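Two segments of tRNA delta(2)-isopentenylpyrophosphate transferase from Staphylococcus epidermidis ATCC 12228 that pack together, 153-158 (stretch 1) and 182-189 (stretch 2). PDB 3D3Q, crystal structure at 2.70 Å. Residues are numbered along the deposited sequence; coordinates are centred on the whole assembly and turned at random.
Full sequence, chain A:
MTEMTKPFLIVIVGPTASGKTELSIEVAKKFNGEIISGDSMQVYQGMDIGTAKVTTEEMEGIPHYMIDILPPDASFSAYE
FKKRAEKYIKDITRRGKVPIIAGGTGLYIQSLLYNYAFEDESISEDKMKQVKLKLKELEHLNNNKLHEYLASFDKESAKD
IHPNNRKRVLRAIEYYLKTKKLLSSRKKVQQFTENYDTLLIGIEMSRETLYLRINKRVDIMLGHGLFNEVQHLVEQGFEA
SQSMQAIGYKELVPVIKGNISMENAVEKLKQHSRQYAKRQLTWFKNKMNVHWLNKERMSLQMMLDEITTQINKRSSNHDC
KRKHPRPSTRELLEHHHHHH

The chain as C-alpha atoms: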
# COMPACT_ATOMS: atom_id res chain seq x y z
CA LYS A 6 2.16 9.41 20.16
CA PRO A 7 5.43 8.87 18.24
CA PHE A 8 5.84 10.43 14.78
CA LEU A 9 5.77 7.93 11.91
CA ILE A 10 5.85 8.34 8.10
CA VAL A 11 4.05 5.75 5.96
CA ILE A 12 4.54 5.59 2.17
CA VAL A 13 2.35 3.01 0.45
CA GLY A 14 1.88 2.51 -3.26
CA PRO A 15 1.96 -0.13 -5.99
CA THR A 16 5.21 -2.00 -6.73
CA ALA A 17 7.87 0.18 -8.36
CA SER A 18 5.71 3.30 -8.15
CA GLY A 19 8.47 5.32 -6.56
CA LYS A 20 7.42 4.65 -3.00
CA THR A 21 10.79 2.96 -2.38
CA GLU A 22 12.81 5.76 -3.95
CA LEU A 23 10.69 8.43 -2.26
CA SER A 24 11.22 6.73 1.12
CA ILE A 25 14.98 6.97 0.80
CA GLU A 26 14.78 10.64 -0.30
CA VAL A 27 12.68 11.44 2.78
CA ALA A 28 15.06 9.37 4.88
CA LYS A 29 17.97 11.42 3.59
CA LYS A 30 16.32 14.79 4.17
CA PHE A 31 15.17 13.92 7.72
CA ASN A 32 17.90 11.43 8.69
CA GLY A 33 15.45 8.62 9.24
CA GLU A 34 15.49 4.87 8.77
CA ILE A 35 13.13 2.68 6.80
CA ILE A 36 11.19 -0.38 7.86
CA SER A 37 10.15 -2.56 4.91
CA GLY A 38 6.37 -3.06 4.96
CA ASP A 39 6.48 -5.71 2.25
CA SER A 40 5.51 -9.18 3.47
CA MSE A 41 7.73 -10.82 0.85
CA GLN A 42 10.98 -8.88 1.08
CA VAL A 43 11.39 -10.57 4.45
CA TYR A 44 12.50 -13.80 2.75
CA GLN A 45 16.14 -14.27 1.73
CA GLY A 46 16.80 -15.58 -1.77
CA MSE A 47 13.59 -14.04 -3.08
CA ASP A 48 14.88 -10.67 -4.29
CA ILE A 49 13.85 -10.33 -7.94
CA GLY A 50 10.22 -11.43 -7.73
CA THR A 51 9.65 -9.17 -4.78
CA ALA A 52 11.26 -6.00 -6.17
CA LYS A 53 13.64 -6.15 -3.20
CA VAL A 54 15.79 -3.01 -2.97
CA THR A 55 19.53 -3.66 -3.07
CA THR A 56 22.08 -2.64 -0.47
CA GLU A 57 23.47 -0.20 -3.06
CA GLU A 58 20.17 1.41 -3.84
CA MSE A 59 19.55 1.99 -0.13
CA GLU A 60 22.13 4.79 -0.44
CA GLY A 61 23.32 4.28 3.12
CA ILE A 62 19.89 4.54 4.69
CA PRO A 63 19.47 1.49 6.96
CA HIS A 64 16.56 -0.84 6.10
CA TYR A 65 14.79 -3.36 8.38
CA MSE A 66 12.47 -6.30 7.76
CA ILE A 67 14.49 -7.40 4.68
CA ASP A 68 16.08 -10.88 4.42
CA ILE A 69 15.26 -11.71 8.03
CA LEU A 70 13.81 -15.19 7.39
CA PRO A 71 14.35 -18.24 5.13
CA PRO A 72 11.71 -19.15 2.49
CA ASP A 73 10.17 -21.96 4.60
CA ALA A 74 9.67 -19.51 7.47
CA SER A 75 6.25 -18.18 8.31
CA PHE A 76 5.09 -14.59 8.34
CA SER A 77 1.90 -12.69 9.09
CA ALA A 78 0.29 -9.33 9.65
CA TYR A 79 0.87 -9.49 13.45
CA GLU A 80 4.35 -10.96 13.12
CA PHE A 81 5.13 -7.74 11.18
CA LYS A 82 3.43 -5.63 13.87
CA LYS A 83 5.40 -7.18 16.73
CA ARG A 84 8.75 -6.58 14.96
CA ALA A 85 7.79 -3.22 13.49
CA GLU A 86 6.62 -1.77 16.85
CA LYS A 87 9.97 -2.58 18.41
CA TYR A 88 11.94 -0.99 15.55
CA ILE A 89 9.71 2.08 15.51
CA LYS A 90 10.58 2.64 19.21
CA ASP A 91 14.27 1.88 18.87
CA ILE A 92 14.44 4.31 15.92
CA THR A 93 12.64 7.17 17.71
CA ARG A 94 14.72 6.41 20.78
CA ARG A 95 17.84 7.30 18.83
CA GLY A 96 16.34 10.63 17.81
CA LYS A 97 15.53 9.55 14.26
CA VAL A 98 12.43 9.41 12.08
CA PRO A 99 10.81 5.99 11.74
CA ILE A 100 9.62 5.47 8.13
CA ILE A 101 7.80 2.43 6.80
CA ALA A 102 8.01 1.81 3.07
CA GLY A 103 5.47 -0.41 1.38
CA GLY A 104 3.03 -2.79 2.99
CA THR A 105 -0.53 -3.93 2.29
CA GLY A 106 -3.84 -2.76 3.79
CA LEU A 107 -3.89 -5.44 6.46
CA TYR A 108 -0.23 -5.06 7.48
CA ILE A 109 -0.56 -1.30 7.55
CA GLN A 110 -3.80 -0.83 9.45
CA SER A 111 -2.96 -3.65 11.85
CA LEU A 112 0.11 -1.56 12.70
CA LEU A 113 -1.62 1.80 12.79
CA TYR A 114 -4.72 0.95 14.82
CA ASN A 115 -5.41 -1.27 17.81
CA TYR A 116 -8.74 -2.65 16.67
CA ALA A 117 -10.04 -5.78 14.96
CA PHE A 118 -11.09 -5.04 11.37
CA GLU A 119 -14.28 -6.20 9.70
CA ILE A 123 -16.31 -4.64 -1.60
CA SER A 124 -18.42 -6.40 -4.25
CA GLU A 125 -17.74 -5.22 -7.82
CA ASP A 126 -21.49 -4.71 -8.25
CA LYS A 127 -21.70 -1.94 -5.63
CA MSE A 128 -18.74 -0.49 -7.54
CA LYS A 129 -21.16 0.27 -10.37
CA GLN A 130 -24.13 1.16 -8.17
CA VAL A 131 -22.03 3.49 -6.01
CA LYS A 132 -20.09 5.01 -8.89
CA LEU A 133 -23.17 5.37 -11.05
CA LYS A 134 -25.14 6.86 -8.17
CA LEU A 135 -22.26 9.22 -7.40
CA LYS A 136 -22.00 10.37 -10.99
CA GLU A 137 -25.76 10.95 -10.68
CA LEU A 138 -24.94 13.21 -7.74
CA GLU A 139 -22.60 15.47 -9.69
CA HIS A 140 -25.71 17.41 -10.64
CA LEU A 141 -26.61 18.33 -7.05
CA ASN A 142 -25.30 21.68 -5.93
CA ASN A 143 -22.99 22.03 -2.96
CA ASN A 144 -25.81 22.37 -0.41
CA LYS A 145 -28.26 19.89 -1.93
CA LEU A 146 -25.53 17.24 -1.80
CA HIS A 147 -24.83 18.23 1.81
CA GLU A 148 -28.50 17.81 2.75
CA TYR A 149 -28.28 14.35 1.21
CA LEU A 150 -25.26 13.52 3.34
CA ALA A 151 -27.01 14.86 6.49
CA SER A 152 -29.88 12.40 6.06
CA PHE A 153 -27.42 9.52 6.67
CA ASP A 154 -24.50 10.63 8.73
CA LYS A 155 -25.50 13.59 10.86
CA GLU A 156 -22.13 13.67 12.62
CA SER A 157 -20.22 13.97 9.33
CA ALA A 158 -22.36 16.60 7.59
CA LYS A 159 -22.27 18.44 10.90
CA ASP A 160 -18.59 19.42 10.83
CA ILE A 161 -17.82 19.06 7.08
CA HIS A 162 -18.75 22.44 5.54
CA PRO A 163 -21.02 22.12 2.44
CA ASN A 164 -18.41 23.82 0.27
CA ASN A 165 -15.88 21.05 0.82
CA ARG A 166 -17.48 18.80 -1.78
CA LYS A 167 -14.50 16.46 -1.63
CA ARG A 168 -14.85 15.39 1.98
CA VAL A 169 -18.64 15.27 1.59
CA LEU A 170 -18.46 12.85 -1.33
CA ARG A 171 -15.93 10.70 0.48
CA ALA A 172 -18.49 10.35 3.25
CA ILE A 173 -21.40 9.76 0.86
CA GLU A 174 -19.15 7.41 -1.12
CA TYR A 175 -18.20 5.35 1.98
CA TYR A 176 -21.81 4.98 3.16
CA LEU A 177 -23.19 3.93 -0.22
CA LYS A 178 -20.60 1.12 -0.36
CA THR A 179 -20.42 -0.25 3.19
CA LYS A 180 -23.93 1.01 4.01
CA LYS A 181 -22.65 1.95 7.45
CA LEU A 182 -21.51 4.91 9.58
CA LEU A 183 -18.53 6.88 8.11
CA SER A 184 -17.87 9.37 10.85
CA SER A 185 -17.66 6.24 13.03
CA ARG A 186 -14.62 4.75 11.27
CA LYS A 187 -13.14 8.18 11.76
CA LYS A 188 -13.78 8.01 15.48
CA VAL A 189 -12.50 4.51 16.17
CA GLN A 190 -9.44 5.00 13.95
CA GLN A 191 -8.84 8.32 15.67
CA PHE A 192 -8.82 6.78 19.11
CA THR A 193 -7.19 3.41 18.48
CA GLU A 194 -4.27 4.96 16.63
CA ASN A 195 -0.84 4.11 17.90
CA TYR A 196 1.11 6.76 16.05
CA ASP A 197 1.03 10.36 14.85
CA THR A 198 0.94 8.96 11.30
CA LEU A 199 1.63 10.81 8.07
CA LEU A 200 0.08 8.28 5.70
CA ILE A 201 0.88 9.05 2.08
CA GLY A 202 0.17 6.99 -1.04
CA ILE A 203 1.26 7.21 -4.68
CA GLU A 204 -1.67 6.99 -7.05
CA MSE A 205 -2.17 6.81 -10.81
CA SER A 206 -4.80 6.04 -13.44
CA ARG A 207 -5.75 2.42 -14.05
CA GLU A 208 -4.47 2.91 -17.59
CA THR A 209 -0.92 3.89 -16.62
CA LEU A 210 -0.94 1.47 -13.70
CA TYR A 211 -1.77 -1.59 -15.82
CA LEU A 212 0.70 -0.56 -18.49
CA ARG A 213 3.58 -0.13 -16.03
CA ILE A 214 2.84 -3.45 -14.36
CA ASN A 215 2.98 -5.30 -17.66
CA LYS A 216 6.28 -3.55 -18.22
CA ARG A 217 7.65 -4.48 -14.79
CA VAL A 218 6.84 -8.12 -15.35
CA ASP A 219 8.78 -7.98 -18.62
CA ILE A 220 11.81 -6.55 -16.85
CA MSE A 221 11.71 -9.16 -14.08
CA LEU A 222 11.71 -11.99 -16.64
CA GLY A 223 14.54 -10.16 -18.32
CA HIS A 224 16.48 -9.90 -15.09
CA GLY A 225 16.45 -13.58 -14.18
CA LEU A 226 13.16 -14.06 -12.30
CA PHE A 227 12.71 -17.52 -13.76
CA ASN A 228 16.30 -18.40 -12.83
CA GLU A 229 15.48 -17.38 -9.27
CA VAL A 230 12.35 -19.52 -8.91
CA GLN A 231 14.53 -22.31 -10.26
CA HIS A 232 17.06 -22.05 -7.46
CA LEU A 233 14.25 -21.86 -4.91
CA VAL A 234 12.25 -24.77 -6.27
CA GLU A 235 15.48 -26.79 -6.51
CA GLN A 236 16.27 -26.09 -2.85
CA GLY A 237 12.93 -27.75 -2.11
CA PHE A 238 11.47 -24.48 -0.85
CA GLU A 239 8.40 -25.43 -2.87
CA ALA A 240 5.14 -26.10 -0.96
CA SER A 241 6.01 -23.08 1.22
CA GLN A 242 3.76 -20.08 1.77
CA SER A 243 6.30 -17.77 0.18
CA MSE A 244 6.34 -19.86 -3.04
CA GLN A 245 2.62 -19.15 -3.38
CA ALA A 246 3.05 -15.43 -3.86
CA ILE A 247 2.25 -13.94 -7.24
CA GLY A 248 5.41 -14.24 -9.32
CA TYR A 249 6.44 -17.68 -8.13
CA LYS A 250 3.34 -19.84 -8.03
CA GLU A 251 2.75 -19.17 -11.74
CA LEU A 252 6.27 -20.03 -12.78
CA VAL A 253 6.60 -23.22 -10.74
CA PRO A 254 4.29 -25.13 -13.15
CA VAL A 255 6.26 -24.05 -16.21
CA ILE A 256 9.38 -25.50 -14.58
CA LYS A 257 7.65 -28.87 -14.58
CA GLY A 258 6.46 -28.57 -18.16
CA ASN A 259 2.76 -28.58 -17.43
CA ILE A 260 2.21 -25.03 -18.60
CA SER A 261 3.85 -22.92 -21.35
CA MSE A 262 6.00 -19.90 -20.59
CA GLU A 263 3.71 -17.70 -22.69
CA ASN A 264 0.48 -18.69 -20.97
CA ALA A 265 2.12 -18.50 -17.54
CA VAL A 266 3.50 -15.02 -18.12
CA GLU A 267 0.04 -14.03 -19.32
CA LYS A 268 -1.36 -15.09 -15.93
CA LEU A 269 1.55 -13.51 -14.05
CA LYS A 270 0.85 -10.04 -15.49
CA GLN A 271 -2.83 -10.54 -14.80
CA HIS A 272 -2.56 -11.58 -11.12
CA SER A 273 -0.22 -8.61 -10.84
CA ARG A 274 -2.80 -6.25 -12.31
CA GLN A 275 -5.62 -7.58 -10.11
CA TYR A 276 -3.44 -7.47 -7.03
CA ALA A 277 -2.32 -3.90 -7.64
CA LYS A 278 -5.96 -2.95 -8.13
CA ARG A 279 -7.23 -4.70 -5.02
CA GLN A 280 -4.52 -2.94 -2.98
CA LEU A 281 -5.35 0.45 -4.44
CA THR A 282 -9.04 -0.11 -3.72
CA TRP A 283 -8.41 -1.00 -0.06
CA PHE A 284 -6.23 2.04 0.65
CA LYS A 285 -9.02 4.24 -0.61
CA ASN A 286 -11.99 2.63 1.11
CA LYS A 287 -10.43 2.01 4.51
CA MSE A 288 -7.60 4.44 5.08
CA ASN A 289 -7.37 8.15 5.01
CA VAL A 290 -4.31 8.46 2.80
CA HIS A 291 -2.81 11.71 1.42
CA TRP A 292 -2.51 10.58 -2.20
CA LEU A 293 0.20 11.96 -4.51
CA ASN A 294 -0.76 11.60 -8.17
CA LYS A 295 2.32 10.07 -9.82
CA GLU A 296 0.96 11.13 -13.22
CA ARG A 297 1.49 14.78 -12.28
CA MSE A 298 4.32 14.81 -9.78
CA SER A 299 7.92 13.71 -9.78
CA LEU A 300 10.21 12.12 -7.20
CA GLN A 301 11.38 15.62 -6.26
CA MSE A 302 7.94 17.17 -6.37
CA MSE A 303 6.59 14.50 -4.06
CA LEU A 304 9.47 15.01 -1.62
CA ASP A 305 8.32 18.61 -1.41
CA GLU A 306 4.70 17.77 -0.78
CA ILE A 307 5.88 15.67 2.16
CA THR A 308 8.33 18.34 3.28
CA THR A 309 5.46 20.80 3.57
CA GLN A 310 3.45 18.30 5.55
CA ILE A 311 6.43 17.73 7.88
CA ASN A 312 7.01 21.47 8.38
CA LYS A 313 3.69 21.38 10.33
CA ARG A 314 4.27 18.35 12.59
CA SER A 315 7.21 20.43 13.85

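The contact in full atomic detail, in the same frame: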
# COMPACT_ATOMS: atom_id res chain seq x y z
N PHE A 153 -28.05 10.76 6.22
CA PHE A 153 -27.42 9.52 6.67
C PHE A 153 -26.57 9.74 7.88
O PHE A 153 -26.91 9.33 8.97
CB PHE A 153 -26.52 8.91 5.61
CG PHE A 153 -27.21 8.60 4.34
CD1 PHE A 153 -28.44 7.94 4.35
CD2 PHE A 153 -26.66 9.00 3.12
CE1 PHE A 153 -29.13 7.68 3.15
CE2 PHE A 153 -27.33 8.75 1.92
CZ PHE A 153 -28.58 8.09 1.93
N ASP A 154 -25.44 10.40 7.66
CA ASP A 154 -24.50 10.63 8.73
C ASP A 154 -24.57 12.07 9.22
O ASP A 154 -23.98 12.97 8.64
CB ASP A 154 -23.10 10.29 8.22
CG ASP A 154 -22.07 10.34 9.30
OD1 ASP A 154 -20.96 9.84 9.05
OD2 ASP A 154 -22.37 10.89 10.38
N LYS A 155 -25.32 12.27 10.30
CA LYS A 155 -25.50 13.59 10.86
C LYS A 155 -24.18 14.13 11.40
O LYS A 155 -23.84 15.30 11.20
CB LYS A 155 -26.55 13.54 11.97
CG LYS A 155 -27.19 14.87 12.30
CD LYS A 155 -28.03 15.42 11.14
CE LYS A 155 -29.30 14.60 10.89
NZ LYS A 155 -30.23 15.31 9.96
N GLU A 156 -23.42 13.26 12.06
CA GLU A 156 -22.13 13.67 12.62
C GLU A 156 -21.17 14.20 11.56
O GLU A 156 -20.49 15.20 11.79
CB GLU A 156 -21.50 12.50 13.37
CG GLU A 156 -20.15 12.84 13.96
CD GLU A 156 -19.88 12.05 15.23
OE1 GLU A 156 -20.76 12.05 16.11
OE2 GLU A 156 -18.80 11.45 15.35
N SER A 157 -21.11 13.54 10.40
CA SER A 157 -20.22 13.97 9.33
C SER A 157 -20.63 15.30 8.71
O SER A 157 -19.85 16.26 8.69
CB SER A 157 -20.14 12.91 8.22
OG SER A 157 -19.01 12.05 8.38
N ALA A 158 -21.87 15.37 8.21
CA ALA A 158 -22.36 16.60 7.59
C ALA A 158 -22.33 17.75 8.59
O ALA A 158 -22.33 18.92 8.20
CB ALA A 158 -23.77 16.39 7.06
N LEU A 182 -22.06 3.67 8.99
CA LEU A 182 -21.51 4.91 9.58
C LEU A 182 -20.07 5.26 9.13
O LEU A 182 -19.16 4.45 9.30
CB LEU A 182 -21.60 4.75 11.13
CG LEU A 182 -22.00 3.36 11.74
CD1 LEU A 182 -21.69 3.26 13.24
CD2 LEU A 182 -23.50 3.14 11.52
N LEU A 183 -19.87 6.45 8.57
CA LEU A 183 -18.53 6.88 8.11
C LEU A 183 -17.75 7.66 9.17
O LEU A 183 -16.55 7.47 9.36
CB LEU A 183 -18.62 7.75 6.86
CG LEU A 183 -17.32 8.48 6.43
CD1 LEU A 183 -17.17 9.81 7.17
CD2 LEU A 183 -16.10 7.60 6.66
N SER A 184 -18.45 8.58 9.81
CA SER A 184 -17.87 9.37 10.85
C SER A 184 -17.47 8.45 12.00
O SER A 184 -16.72 8.85 12.89
CB SER A 184 -18.90 10.38 11.33
OG SER A 184 -20.12 9.70 11.58
N SER A 185 -17.98 7.22 11.98
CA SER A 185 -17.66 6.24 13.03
C SER A 185 -16.29 5.62 12.84
O SER A 185 -15.58 5.37 13.82
CB SER A 185 -18.71 5.12 13.07
OG SER A 185 -19.89 5.52 13.75
N ARG A 186 -15.93 5.34 11.59
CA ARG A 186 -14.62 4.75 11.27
C ARG A 186 -13.61 5.82 11.69
O ARG A 186 -12.55 5.53 12.24
CB ARG A 186 -14.46 4.49 9.76
CG ARG A 186 -13.34 3.49 9.42
CD ARG A 186 -12.97 3.51 7.94
NE ARG A 186 -12.10 4.65 7.63
CZ ARG A 186 -11.76 5.05 6.40
NH1 ARG A 186 -12.20 4.40 5.32
NH2 ARG A 186 -10.98 6.10 6.25
N LYS A 187 -13.98 7.07 11.42
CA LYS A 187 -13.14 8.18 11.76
C LYS A 187 -12.87 8.14 13.25
O LYS A 187 -11.72 8.16 13.69
CB LYS A 187 -13.81 9.50 11.38
CG LYS A 187 -12.92 10.71 11.58
CD LYS A 187 -13.61 12.01 11.19
CE LYS A 187 -12.75 13.22 11.56
NZ LYS A 187 -12.25 13.13 12.98
N LYS A 188 -13.93 8.05 14.03
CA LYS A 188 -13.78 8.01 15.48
C LYS A 188 -12.89 6.87 15.97
O LYS A 188 -11.84 7.11 16.56
CB LYS A 188 -15.15 7.92 16.17
CG LYS A 188 -15.63 9.25 16.76
CD LYS A 188 -14.75 9.71 17.91
CE LYS A 188 -15.40 10.86 18.66
NZ LYS A 188 -15.80 11.99 17.78
N VAL A 189 -13.29 5.64 15.71
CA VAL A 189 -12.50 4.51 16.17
C VAL A 189 -11.04 4.54 15.70
O VAL A 189 -10.13 4.19 16.45
CB VAL A 189 -13.14 3.24 15.72
CG1 VAL A 189 -14.50 3.12 16.37
CG2 VAL A 189 -13.27 3.26 14.22

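What holds these two stretches together? The answer centres on one carboxylate. Asp 154 points its CA-to-CB bond toward stretch 2, and its chi1 in the t well carries OD1 to the start of the segment around Ser 184. There OD1 accepts two hydrogen bonds from a single residue: Ser 184 OG donates to Asp 154 OD1 at 2.7 Å, and Ser 184 N donates to Asp 154 OD1 at 2.9 Å with an N-H...acceptor angle of 153°. The p rotamer of Ser 184 places its hydroxyl on the same acceptor as its own backbone amide, so the two donors grip OD1 together.

How does the same side chain serve its own stretch? Asp 154 sits at the N-cap position, right before the helix that begins at Lys 155, where the first backbone amides lack a carbonyl partner from a preceding turn. Its OD2 supplies an acceptor: Ser 157 N donates to Asp 154 OD2 at 2.9 Å, with an angle of 161°, a capping bond. Ser 157 OG also donates to Asp 154 OD1, at 3.0 Å. OD1 thus takes three donors, two from across the contact and one from its own helix, while OD2 takes the cap. The backbone oxygen is used as well, since Ala 158 N donates to Asp 154 O at 3.2 Å.

What fills the space around this polar cluster? Ser 157 is buried, and besides its bond to the carboxylate it packs against stretch 2: its OG lies 3.4 Å from Ser 184 CB and 3.1 Å from Leu 183 CD1. The latter is a tight approach between a hydroxyl and a methyl group. Glu 156 adds its aliphatic portion, with Glu 156 CB 3.6 Å from Ser 184 OG. Ser 184 therefore meets three residues of stretch 1 and has the largest area covered in the contact.

Does charge pairing add to the contact? It does, but at long range. Glu 156 OE2 and Lys 188 NZ form a salt bridge at 3.9 Å, joining two exposed side chains that both start out toward the opposing stretch. Lys 188 is one helical turn beyond Ser 184, and Lys 188 N donates to Ser 184 O at 3.1 Å. Ser 184 thus contributes its amide and hydroxyl to Asp 154 and its carbonyl to its own helix. With 238 Å² buried over both sides, the contact is small, and its short hydrogen bonds gather on one carboxylate oxygen.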